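Local coordinates for protein putative cellulase CEL6 (Mycobacterium tuberculosis, PDB 1UP3) that hydrolyses cellulose as a family 6 glycoside hydrolase, probably cutting internal beta-1,4-glucosidic bonds as an endoglucanase, at residues P9-D13 with A36-Y42; T95-G99 with L139-A143; I101-A105 with Y142-L147; L241-P245 with A256-I260. The contacts are given in a common frame with arbitrary orientation. Numbering follows the deposited sequence.

Contact 1 of 4, residues P9-D13 with A36-Y42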
loop_
_atom_site.group_PDB
_atom_site.type_symbol
_atom_site.label_atom_id
_atom_site.label_comp_id
_atom_site.label_asym_id
_atom_site.label_seq_id
_atom_site.Cartn_x
_atom_site.Cartn_y
_atom_site.Cartn_z
ATOM N N PRO A 9 9.054 11.944 10.694
ATOM C CA PRO A 9 8.731 11.973 9.283
ATOM C C PRO A 9 8.738 10.577 8.688
ATOM O O PRO A 9 9.402 9.692 9.206
ATOM C CB PRO A 9 9.825 12.837 8.663
ATOM C CG PRO A 9 10.961 12.759 9.612
ATOM C CD PRO A 9 10.349 12.598 10.991
ATOM N N PHE A 10 7.987 10.403 7.601
ATOM C CA PHE A 10 8.029 9.163 6.858
ATOM C C PHE A 10 9.335 9.097 6.048
ATOM O O PHE A 10 9.839 10.103 5.535
ATOM C CB PHE A 10 6.790 9.029 5.965
ATOM C CG PHE A 10 5.500 9.019 6.745
ATOM C CD1 PHE A 10 5.213 7.979 7.588
ATOM C CD2 PHE A 10 4.606 10.080 6.647
ATOM C CE1 PHE A 10 4.049 7.951 8.329
ATOM C CE2 PHE A 10 3.429 10.081 7.424
ATOM C CZ PHE A 10 3.166 9.031 8.255
ATOM N N TYR A 11 9.871 7.890 5.923
ATOM C CA TYR A 11 11.164 7.681 5.257
ATOM C C TYR A 11 11.112 7.863 3.752
ATOM O O TYR A 11 10.275 7.265 3.087
ATOM C CB TYR A 11 11.640 6.284 5.577
ATOM C CG TYR A 11 13.006 5.888 5.034
ATOM C CD1 TYR A 11 14.129 6.639 5.293
ATOM C CD2 TYR A 11 13.161 4.713 4.319
ATOM C CE1 TYR A 11 15.398 6.230 4.809
ATOM C CE2 TYR A 11 14.375 4.327 3.843
ATOM C CZ TYR A 11 15.496 5.090 4.086
ATOM O OH TYR A 11 16.720 4.678 3.585
ATOM N N VAL A 12 12.029 8.683 3.236
ATOM C CA VAL A 12 12.222 8.838 1.809
ATOM C C VAL A 12 13.291 7.820 1.367
ATOM O O VAL A 12 14.455 7.898 1.804
ATOM C CB VAL A 12 12.634 10.228 1.486
ATOM C CG1 VAL A 12 12.939 10.348 -0.021
ATOM C CG2 VAL A 12 11.551 11.223 1.911
ATOM N N ASP A 13 12.900 6.895 0.500
ATOM C CA ASP A 13 13.786 5.858 -0.038
ATOM C C ASP A 13 14.817 6.527 -0.959
ATOM O O ASP A 13 14.452 7.069 -2.017
ATOM C CB ASP A 13 12.940 4.869 -0.828
ATOM C CG ASP A 13 13.744 3.720 -1.407
ATOM O OD1 ASP A 13 14.999 3.767 -1.353
ATOM O OD2 ASP A 13 13.156 2.797 -2.038
ATOM N N ALA A 36 10.434 12.208 -6.251
ATOM C CA ALA A 36 11.537 11.505 -5.616
ATOM C C ALA A 36 11.754 11.846 -4.160
ATOM O O ALA A 36 12.186 11.003 -3.392
ATOM C CB ALA A 36 12.810 11.786 -6.371
ATOM N N ASN A 37 11.482 13.091 -3.791
ATOM C CA ASN A 37 11.725 13.547 -2.423
ATOM C C ASN A 37 10.497 13.381 -1.508
ATOM O O ASN A 37 10.505 13.889 -0.368
ATOM C CB ASN A 37 12.131 15.016 -2.453
ATOM C CG ASN A 37 13.555 15.216 -2.896
ATOM O OD1 ASN A 37 14.446 14.415 -2.559
ATOM N ND2 ASN A 37 13.809 16.341 -3.560
ATOM N N THR A 38 9.448 12.727 -1.999
ATOM C CA THR A 38 8.242 12.473 -1.189
ATOM C C THR A 38 8.307 11.043 -0.689
ATOM O O THR A 38 8.487 10.108 -1.482
ATOM C CB THR A 38 6.978 12.667 -2.051
ATOM O OG1 THR A 38 7.018 13.984 -2.626
ATOM C CG2 THR A 38 5.743 12.678 -1.215
ATOM N N PRO A 39 8.091 10.825 0.600
ATOM C CA PRO A 39 8.129 9.443 1.124
ATOM C C PRO A 39 7.000 8.566 0.578
ATOM O O PRO A 39 5.836 9.018 0.497
ATOM C CB PRO A 39 7.976 9.619 2.634
ATOM C CG PRO A 39 7.436 10.971 2.819
ATOM C CD PRO A 39 7.757 11.818 1.647
ATOM N N GLN A 40 7.316 7.324 0.214
ATOM C CA GLN A 40 6.304 6.451 -0.394
ATOM C C GLN A 40 6.170 5.180 0.459
ATOM O O GLN A 40 6.110 5.285 1.663
ATOM C CB GLN A 40 6.584 6.272 -1.899
ATOM C CG GLN A 40 6.453 7.635 -2.585
ATOM C CD GLN A 40 7.111 7.727 -3.948
ATOM O OE1 GLN A 40 6.983 6.830 -4.749
ATOM N NE2 GLN A 40 7.793 8.830 -4.208
ATOM N N SER A 41 6.056 4.008 -0.126
ATOM C CA SER A 41 6.191 2.754 0.642
ATOM C C SER A 41 7.040 1.833 -0.189
ATOM O O SER A 41 7.107 1.970 -1.427
ATOM C CB SER A 41 4.848 2.071 0.947
ATOM O OG SER A 41 4.298 1.486 -0.227
ATOM N N TYR A 42 7.690 0.880 0.467
ATOM C CA TYR A 42 8.566 -0.088 -0.182
ATOM C C TYR A 42 7.810 -1.413 -0.295
ATOM O O TYR A 42 7.438 -1.994 0.693
ATOM C CB TYR A 42 9.850 -0.224 0.652
ATOM C CG TYR A 42 10.929 -1.043 -0.018
ATOM C CD1 TYR A 42 11.737 -0.482 -1.000
ATOM C CD2 TYR A 42 11.154 -2.343 0.334
ATOM C CE1 TYR A 42 12.741 -1.212 -1.624
ATOM C CE2 TYR A 42 12.167 -3.094 -0.292
ATOM C CZ TYR A 42 12.940 -2.524 -1.265
ATOM O OH TYR A 42 13.929 -3.272 -1.900
HETATM O O HOH W 1 8.148 5.615 3.566
HETATM O O HOH W 2 9.936 6.224 0.298
HETATM O O HOH W 3 12.364 8.243 -3.262
HETATM O O HOH W 4 10.293 7.863 -1.323
#
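Segment 9-13 is irregular, extended backbone; segment 36-42 runs from the last residue of helix 30-36, leaving helical angles at Asn37, through a loop to Tyr42. The two come closest where the CA atoms of Val12 and Pro39 lie 4.2 Å apart. No direct hydrogen bond joins them; waters do that work. Water 2 sits 3.0 Å from Tyr11 O, 3.0 Å from Asp13 N and 2.8 Å from Gln40 N, while water 1 donates to Tyr11 O at 2.7 Å and to Gln40 O at 2.8 Å. Water 3 links Asp13 O (2.7 Å) with Ala36 O (2.8 Å). Pro39 is the apolar centre: its CB lies 3.6 Å from Phe10 CB and its CD 3.8 Å from Val12 CG2. Asp13 OD2 meets the edge of the Tyr42 ring, 3.7 Å from CD1; the carboxylate is held by Arg262 and the backbone of Ala15. Tyr11, Asp13 and Tyr42 line a pocket occupied by a polyether, probably from the crystallisation liquor. Pro39 thus supplies the apolar contact, and waters bridge backbone groups that do not pair directly across the segments, joining the N-terminal loop to the lead into outermost strand 42-44.

Contact 2 of 4, residues T95-G99 with L139-A143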
loop_
_atom_site.group_PDB
_atom_site.type_symbol
_atom_site.label_atom_id
_atom_site.label_comp_id
_atom_site.label_asym_id
_atom_site.label_seq_id
_atom_site.Cartn_x
_atom_site.Cartn_y
_atom_site.Cartn_z
ATOM N N THR A 95 1.636 -22.410 2.566
ATOM C CA THR A 95 2.824 -22.761 3.336
ATOM C C THR A 95 4.004 -21.804 3.069
ATOM O O THR A 95 4.676 -21.339 3.991
ATOM C CB THR A 95 3.219 -24.178 2.995
ATOM O OG1 THR A 95 2.223 -25.047 3.504
ATOM C CG2 THR A 95 4.498 -24.573 3.722
ATOM N N ASP A 96 4.233 -21.526 1.796
ATOM C CA ASP A 96 5.292 -20.617 1.390
ATOM C C ASP A 96 5.015 -19.233 1.952
ATOM O O ASP A 96 5.907 -18.573 2.485
ATOM C CB ASP A 96 5.380 -20.518 -0.123
ATOM C CG ASP A 96 5.835 -21.788 -0.799
ATOM O OD1 ASP A 96 6.638 -22.541 -0.242
ATOM O OD2 ASP A 96 5.376 -22.110 -1.931
ATOM N N TYR A 97 3.769 -18.777 1.839
ATOM C CA TYR A 97 3.437 -17.432 2.305
ATOM C C TYR A 97 3.652 -17.321 3.818
ATOM O O TYR A 97 4.183 -16.318 4.323
ATOM C CB TYR A 97 1.976 -17.106 1.946
ATOM C CG TYR A 97 1.584 -15.677 2.288
ATOM C CD1 TYR A 97 1.958 -14.630 1.459
ATOM C CD2 TYR A 97 0.915 -15.365 3.468
ATOM C CE1 TYR A 97 1.676 -13.326 1.759
ATOM C CE2 TYR A 97 0.605 -14.022 3.771
ATOM C CZ TYR A 97 0.996 -13.030 2.906
ATOM O OH TYR A 97 0.726 -11.699 3.172
ATOM N N ARG A 98 3.226 -18.345 4.546
ATOM C CA ARG A 98 3.454 -18.302 5.983
ATOM C C ARG A 98 4.925 -18.229 6.361
ATOM O O ARG A 98 5.323 -17.535 7.302
ATOM C CB ARG A 98 2.759 -19.463 6.677
ATOM C CG ARG A 98 1.287 -19.441 6.560
ATOM C CD ARG A 98 0.742 -20.805 6.775
ATOM N NE ARG A 98 0.343 -20.950 8.146
ATOM C CZ ARG A 98 -0.928 -20.809 8.523
ATOM N NH1 ARG A 98 -1.876 -20.564 7.618
ATOM N NH2 ARG A 98 -1.258 -20.915 9.791
ATOM N N GLY A 99 5.754 -18.922 5.644
ATOM C CA GLY A 99 7.178 -18.882 5.917
ATOM C C GLY A 99 7.757 -17.507 5.634
ATOM O O GLY A 99 8.636 -17.010 6.348
ATOM N N LEU A 139 -4.547 -16.673 5.747
ATOM C CA LEU A 139 -3.215 -16.133 5.510
ATOM C C LEU A 139 -3.099 -14.671 5.937
ATOM O O LEU A 139 -2.095 -14.279 6.523
ATOM C CB LEU A 139 -2.845 -16.300 4.031
ATOM C CG LEU A 139 -2.672 -17.759 3.614
ATOM C CD1 LEU A 139 -2.436 -17.807 2.104
ATOM C CD2 LEU A 139 -1.632 -18.490 4.361
ATOM N N VAL A 140 -4.143 -13.883 5.697
ATOM C CA VAL A 140 -4.129 -12.511 6.132
ATOM C C VAL A 140 -4.173 -12.464 7.658
ATOM O O VAL A 140 -3.491 -11.650 8.270
ATOM C CB VAL A 140 -5.240 -11.680 5.463
ATOM C CG1 VAL A 140 -5.244 -10.255 6.032
ATOM C CG2 VAL A 140 -4.991 -11.652 3.955
ATOM N N ARG A 141 -5.010 -13.296 8.264
ATOM C CA ARG A 141 -5.025 -13.384 9.719
ATOM C C ARG A 141 -3.660 -13.803 10.291
ATOM O O ARG A 141 -3.212 -13.268 11.326
ATOM C CB ARG A 141 -6.125 -14.356 10.185
ATOM C CG ARG A 141 -6.291 -14.320 11.714
ATOM C CD ARG A 141 -7.372 -15.268 12.273
ATOM N NE ARG A 141 -8.358 -15.572 11.283
ATOM C CZ ARG A 141 -8.563 -16.716 10.635
ATOM N NH1 ARG A 141 -7.905 -17.845 10.921
ATOM N NH2 ARG A 141 -9.506 -16.708 9.682
ATOM N N TYR A 142 -2.983 -14.730 9.620
ATOM C CA TYR A 142 -1.654 -15.164 10.024
ATOM C C TYR A 142 -0.669 -13.977 10.008
ATOM O O TYR A 142 0.100 -13.776 10.941
ATOM C CB TYR A 142 -1.154 -16.283 9.115
ATOM C CG TYR A 142 0.153 -16.882 9.608
ATOM C CD1 TYR A 142 0.159 -17.820 10.599
ATOM C CD2 TYR A 142 1.380 -16.435 9.112
ATOM C CE1 TYR A 142 1.345 -18.347 11.101
ATOM C CE2 TYR A 142 2.585 -16.968 9.600
ATOM C CZ TYR A 142 2.540 -17.911 10.620
ATOM O OH TYR A 142 3.695 -18.481 11.156
ATOM N N ALA A 143 -0.739 -13.167 8.953
ATOM C CA ALA A 143 0.081 -11.972 8.876
ATOM C C ALA A 143 -0.171 -11.027 10.041
ATOM O O ALA A 143 0.755 -10.543 10.653
ATOM C CB ALA A 143 -0.139 -11.272 7.556
#
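Thr95 O accepts the regular helical hydrogen bond from Gly99 N, 3.1 Å away. Tyr97 is the first residue to reach across: its CD2 packs 3.9 Å from Leu139 CB, and the ring edge faces Leu139 O, with CE2 3.9 Å from that oxygen. Its hydroxyl carries on to a hydrogen bond with Glu118. Arg98 comes next and lays its side chain along the Tyr142 ring. Its CG stands 4.1 Å from the ring centroid, over the face in a CH-pi contact, and its CZ is 4.4 Å from the same centroid in an off-centre cation-pi interaction. Arg98 CG also touches Leu139 CD2 at 3.8 Å. The two helical segments run nearly parallel, 13° apart with axes 10.3 Å from each other, as neighbouring helices flanking the parallel sheet of the family 6 alpha/beta barrel-like fold do. Helix 94-108 precedes strand 113-117 and helix 130-147 precedes strand 153-158, while Pro79 of a nearby loop touches both Tyr97 and Leu139.

Contact 3 of 4, residues I101-A105 with Y142-L147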
loop_
_atom_site.group_PDB
_atom_site.type_symbol
_atom_site.label_atom_id
_atom_site.label_comp_id
_atom_site.label_asym_id
_atom_site.label_seq_id
_atom_site.Cartn_x
_atom_site.Cartn_y
_atom_site.Cartn_z
ATOM N N ILE A 101 5.996 -14.600 5.809
ATOM C CA ILE A 101 5.565 -13.747 6.907
ATOM C C ILE A 101 6.463 -13.965 8.164
ATOM O O ILE A 101 6.835 -12.993 8.821
ATOM C CB ILE A 101 4.063 -14.037 7.261
ATOM C CG1 ILE A 101 3.140 -13.537 6.141
ATOM C CG2 ILE A 101 3.736 -13.443 8.595
ATOM C CD1 ILE A 101 3.226 -12.011 5.875
ATOM N N ASP A 102 6.832 -15.220 8.471
ATOM C CA ASP A 102 7.706 -15.457 9.608
ATOM C C ASP A 102 9.018 -14.735 9.434
ATOM O O ASP A 102 9.568 -14.175 10.399
ATOM C CB ASP A 102 7.999 -16.945 9.806
ATOM C CG ASP A 102 6.791 -17.735 10.220
ATOM O OD1 ASP A 102 5.793 -17.163 10.687
ATOM O OD2 ASP A 102 6.755 -18.994 10.105
ATOM N N ALA A 103 9.543 -14.803 8.225
ATOM C CA ALA A 103 10.820 -14.157 7.909
ATOM C C ALA A 103 10.731 -12.636 7.969
ATOM O O ALA A 103 11.619 -11.987 8.503
ATOM C CB ALA A 103 11.304 -14.612 6.553
ATOM N N VAL A 104 9.669 -12.049 7.423
ATOM C CA VAL A 104 9.461 -10.617 7.537
ATOM C C VAL A 104 9.428 -10.189 9.023
ATOM O O VAL A 104 10.068 -9.216 9.420
ATOM C CB VAL A 104 8.179 -10.173 6.840
ATOM C CG1 VAL A 104 7.819 -8.744 7.172
ATOM C CG2 VAL A 104 8.289 -10.327 5.308
ATOM N N ALA A 105 8.685 -10.915 9.845
ATOM C CA ALA A 105 8.609 -10.615 11.272
ATOM C C ALA A 105 9.971 -10.747 11.969
ATOM O O ALA A 105 10.284 -9.968 12.870
ATOM C CB ALA A 105 7.549 -11.509 11.914
ATOM N N TYR A 142 -2.983 -14.730 9.620
ATOM C CA TYR A 142 -1.654 -15.164 10.024
ATOM C C TYR A 142 -0.669 -13.977 10.008
ATOM O O TYR A 142 0.100 -13.776 10.941
ATOM C CB TYR A 142 -1.154 -16.283 9.115
ATOM C CG TYR A 142 0.153 -16.882 9.608
ATOM C CD1 TYR A 142 0.159 -17.820 10.599
ATOM C CD2 TYR A 142 1.380 -16.435 9.112
ATOM C CE1 TYR A 142 1.345 -18.347 11.101
ATOM C CE2 TYR A 142 2.585 -16.968 9.600
ATOM C CZ TYR A 142 2.540 -17.911 10.620
ATOM O OH TYR A 142 3.695 -18.481 11.156
ATOM N N ALA A 143 -0.739 -13.167 8.953
ATOM C CA ALA A 143 0.081 -11.972 8.876
ATOM C C ALA A 143 -0.171 -11.027 10.041
ATOM O O ALA A 143 0.755 -10.543 10.653
ATOM C CB ALA A 143 -0.139 -11.272 7.556
ATOM N N VAL A 144 -1.425 -10.760 10.366
ATOM C CA VAL A 144 -1.762 -9.881 11.461
ATOM C C VAL A 144 -1.204 -10.439 12.753
ATOM O O VAL A 144 -0.533 -9.737 13.520
ATOM C CB VAL A 144 -3.291 -9.672 11.590
ATOM C CG1 VAL A 144 -3.636 -8.971 12.892
ATOM C CG2 VAL A 144 -3.831 -8.867 10.404
ATOM N N ASP A 145 -1.478 -11.723 13.002
ATOM C CA ASP A 145 -1.077 -12.339 14.273
ATOM C C ASP A 145 0.431 -12.364 14.448
ATOM O O ASP A 145 0.917 -12.271 15.582
ATOM C CB ASP A 145 -1.574 -13.778 14.358
ATOM C CG ASP A 145 -3.081 -13.902 14.591
ATOM O OD1 ASP A 145 -3.773 -12.905 14.917
ATOM O OD2 ASP A 145 -3.617 -15.037 14.537
ATOM N N THR A 146 1.175 -12.502 13.360
ATOM C CA THR A 146 2.638 -12.653 13.424
ATOM C C THR A 146 3.353 -11.318 13.429
ATOM O O THR A 146 4.319 -11.119 14.170
ATOM C CB THR A 146 3.094 -13.509 12.264
ATOM O OG1 THR A 146 2.339 -14.739 12.290
ATOM C CG2 THR A 146 4.546 -13.939 12.414
ATOM N N LEU A 147 2.913 -10.410 12.575
ATOM C CA LEU A 147 3.554 -9.115 12.440
ATOM C C LEU A 147 3.385 -8.232 13.673
ATOM O O LEU A 147 4.311 -7.465 14.000
ATOM C CB LEU A 147 3.108 -8.369 11.186
ATOM C CG LEU A 147 3.412 -9.068 9.862
ATOM C CD1 LEU A 147 2.581 -8.454 8.760
ATOM C CD2 LEU A 147 4.926 -9.011 9.558
#
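Tyr142 opens the second segment and makes its sole direct hydrogen bond to the first: the hydroxyl OH donates to Asp102 OD1 at 2.5 Å. The same ring lies beside Ile101, whose CG2 is 3.8 Å from Tyr142 CE2, while Arg98, one turn before Asp102 on helix 94-108, makes a cation-pi contact with it. Ala143 follows, with its CB 3.8 Å from Ile101 CD1. Thr146, one turn on, returns its OG1 to Tyr142 O at 2.8 Å, keeping its hydroxyl bonded within its own helix. That turns carbon toward the partner: Thr146 CB is 3.7 Å from Ile101 CG2 and Thr146 CG2 is 3.9 Å from Ala105 CB. Leu147 closes the segment, its CD2 reaching Val104 CG1 at 3.8 Å and Ala105 CB at 4.3 Å. The segment axes approach to 9.5 Å and cross at -25°, with the closest CA atoms, those of Ala105 and Leu147, 5.4 Å apart. Ile101 and Leu147 also touch Leu75 of strand 72-75, as adjacent helices packed on one side of the family 6 parallel sheet do. The interface is therefore mostly apolar, with one tyrosine-carboxylate bond fastening the two helices on its more exposed side.

Contact 4 of 4, residues L241-P245 with A256-I260; sequences LGAPP and AYLWI
This contact belongs to the alpha/beta barrel-like fold of family 6 glycoside hydrolases: a loop preceding the last strand of its parallel sheet folds back over the end of that strand. Residues 256-258 are strand, and Trp259 and Ile260 continue as loop. Segment 241-245 is irregular: Leu241, Ala243, Pro244 and Pro245 take polyproline-like angles, phi -49° to -62° and psi 133° to 154°, and Gly242 interrupts them at phi -97°, psi -170°. The touching parts run 119° apart, and the closest CA atoms are those of Pro245 and Leu258, at 4.5 Å. The direct hydrogen bond is Trp259 NE1 to Ala243 O, 2.9 Å; Ala243 O also pairs with Thr218. A CA-H...O contact adds Pro245 CA to Tyr257 O at 3.1 Å. Apolar packing comes from Leu241 CD2 against Trp259 CH2, 3.9 Å, and from Ala243 CB against Tyr257 CD2, 4.0 Å. Trp259 has chi1 -75° (m) and chi2 13°, which lays the indole along the loop; Tyr257 takes chi1 -52° (m), and its hydroxyl bonds to Ala250 N. A CH-pi contact completes the set: Pro245 CD lies over one face of the indole, 3.8 Å from the centroid of the five-membered ring and 13° off its normal.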
loop_
_atom_site.group_PDB
_atom_site.type_symbol
_atom_site.label_atom_id
_atom_site.label_comp_id
_atom_site.label_asym_id
_atom_site.label_seq_id
_atom_site.Cartn_x
_atom_site.Cartn_y
_atom_site.Cartn_z
ATOM N N LEU A 241 -1.145 13.925 -8.655
ATOM C CA LEU A 241 -0.675 13.671 -7.299
ATOM C C LEU A 241 -1.655 14.289 -6.314
ATOM O O LEU A 241 -2.166 15.431 -6.530
ATOM C CB LEU A 241 0.675 14.326 -7.074
ATOM C CG LEU A 241 1.811 13.919 -7.992
ATOM C CD1 LEU A 241 3.008 14.805 -7.655
ATOM C CD2 LEU A 241 2.145 12.452 -7.858
ATOM N N GLY A 242 -1.896 13.552 -5.221
ATOM C CA GLY A 242 -2.696 14.045 -4.116
ATOM C C GLY A 242 -1.849 14.609 -2.990
ATOM O O GLY A 242 -0.629 14.835 -3.139
ATOM N N ALA A 243 -2.494 14.892 -1.863
ATOM C CA ALA A 243 -1.817 15.447 -0.688
ATOM C C ALA A 243 -0.579 14.696 -0.318
ATOM O O ALA A 243 -0.611 13.490 -0.268
ATOM C CB ALA A 243 -2.762 15.399 0.517
ATOM N N PRO A 244 0.540 15.378 -0.060
ATOM C CA PRO A 244 1.718 14.692 0.418
ATOM C C PRO A 244 1.479 14.018 1.766
ATOM O O PRO A 244 0.575 14.441 2.528
ATOM C CB PRO A 244 2.798 15.780 0.511
ATOM C CG PRO A 244 2.279 16.925 -0.311
ATOM C CD PRO A 244 0.796 16.805 -0.370
ATOM N N PRO A 245 2.233 12.967 2.035
ATOM C CA PRO A 245 2.039 12.207 3.276
ATOM C C PRO A 245 2.065 13.094 4.516
ATOM O O PRO A 245 2.908 13.996 4.656
ATOM C CB PRO A 245 3.167 11.169 3.239
ATOM C CG PRO A 245 3.446 11.006 1.777
ATOM C CD PRO A 245 3.247 12.339 1.170
ATOM N N ALA A 256 -3.273 8.741 8.911
ATOM C CA ALA A 256 -2.423 9.412 7.939
ATOM C C ALA A 256 -2.953 9.347 6.535
ATOM O O ALA A 256 -3.694 8.431 6.184
ATOM C CB ALA A 256 -1.002 8.769 7.927
ATOM N N TYR A 257 -2.514 10.307 5.740
ATOM C CA TYR A 257 -2.452 10.188 4.284
ATOM C C TYR A 257 -1.056 9.706 3.938
ATOM O O TYR A 257 -0.087 10.263 4.449
ATOM C CB TYR A 257 -2.725 11.526 3.583
ATOM C CG TYR A 257 -3.982 12.249 3.989
ATOM C CD1 TYR A 257 -5.069 11.580 4.482
ATOM C CD2 TYR A 257 -4.048 13.643 3.880
ATOM C CE1 TYR A 257 -6.244 12.273 4.870
ATOM C CE2 TYR A 257 -5.168 14.331 4.258
ATOM C CZ TYR A 257 -6.260 13.645 4.757
ATOM O OH TYR A 257 -7.375 14.311 5.163
ATOM N N LEU A 258 -0.951 8.631 3.170
ATOM C CA LEU A 258 0.329 8.065 2.751
ATOM C C LEU A 258 0.406 7.971 1.253
ATOM O O LEU A 258 -0.639 7.932 0.575
ATOM C CB LEU A 258 0.563 6.668 3.339
ATOM C CG LEU A 258 0.589 6.543 4.874
ATOM C CD1 LEU A 258 0.677 5.074 5.256
ATOM C CD2 LEU A 258 1.721 7.391 5.483
ATOM N N TRP A 259 1.621 7.895 0.722
ATOM C CA TRP A 259 1.751 7.488 -0.694
ATOM C C TRP A 259 2.172 6.023 -0.677
ATOM O O TRP A 259 3.325 5.725 -0.370
ATOM C CB TRP A 259 2.765 8.348 -1.445
ATOM C CG TRP A 259 2.275 9.717 -1.777
ATOM C CD1 TRP A 259 1.148 10.359 -1.291
ATOM C CD2 TRP A 259 2.900 10.636 -2.675
ATOM N NE1 TRP A 259 1.085 11.628 -1.803
ATOM C CE2 TRP A 259 2.117 11.813 -2.683
ATOM C CE3 TRP A 259 4.022 10.572 -3.497
ATOM C CZ2 TRP A 259 2.456 12.935 -3.450
ATOM C CZ3 TRP A 259 4.343 11.691 -4.287
ATOM C CH2 TRP A 259 3.559 12.846 -4.236
ATOM N N ILE A 260 1.211 5.129 -0.862
ATOM C CA ILE A 260 1.469 3.694 -0.798
ATOM C C ILE A 260 1.927 3.203 -2.167
ATOM O O ILE A 260 3.070 2.753 -2.326
ATOM C CB ILE A 260 0.254 2.953 -0.191
ATOM C CG1 ILE A 260 -0.013 3.527 1.202
ATOM C CG2 ILE A 260 0.575 1.433 -0.126
ATOM C CD1 ILE A 260 -1.203 2.980 1.907
#

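Overall arrangement
From the N terminus, contact 1 closes first, bringing the opening loop back against the lead into strand 42-44 after two helices. Contacts 2 and 3 end on the same part of the chain: both join helix 94-108 to helix 130-147, with strand 113-117 between them in sequence, and share Tyr142 and Ala143. Contact 4 closes the last and shortest loop, pinning the loop that leads into strand 254-258 against that strand's C-terminal end. Although far apart in sequence, contacts 1 and 4 touch, through Ser41 OG and Ile260 O at 2.7 Å and through Thr38 packing on Pro245 and Trp259, which links the segments next to the two outermost strands, 42-44 and 254-258.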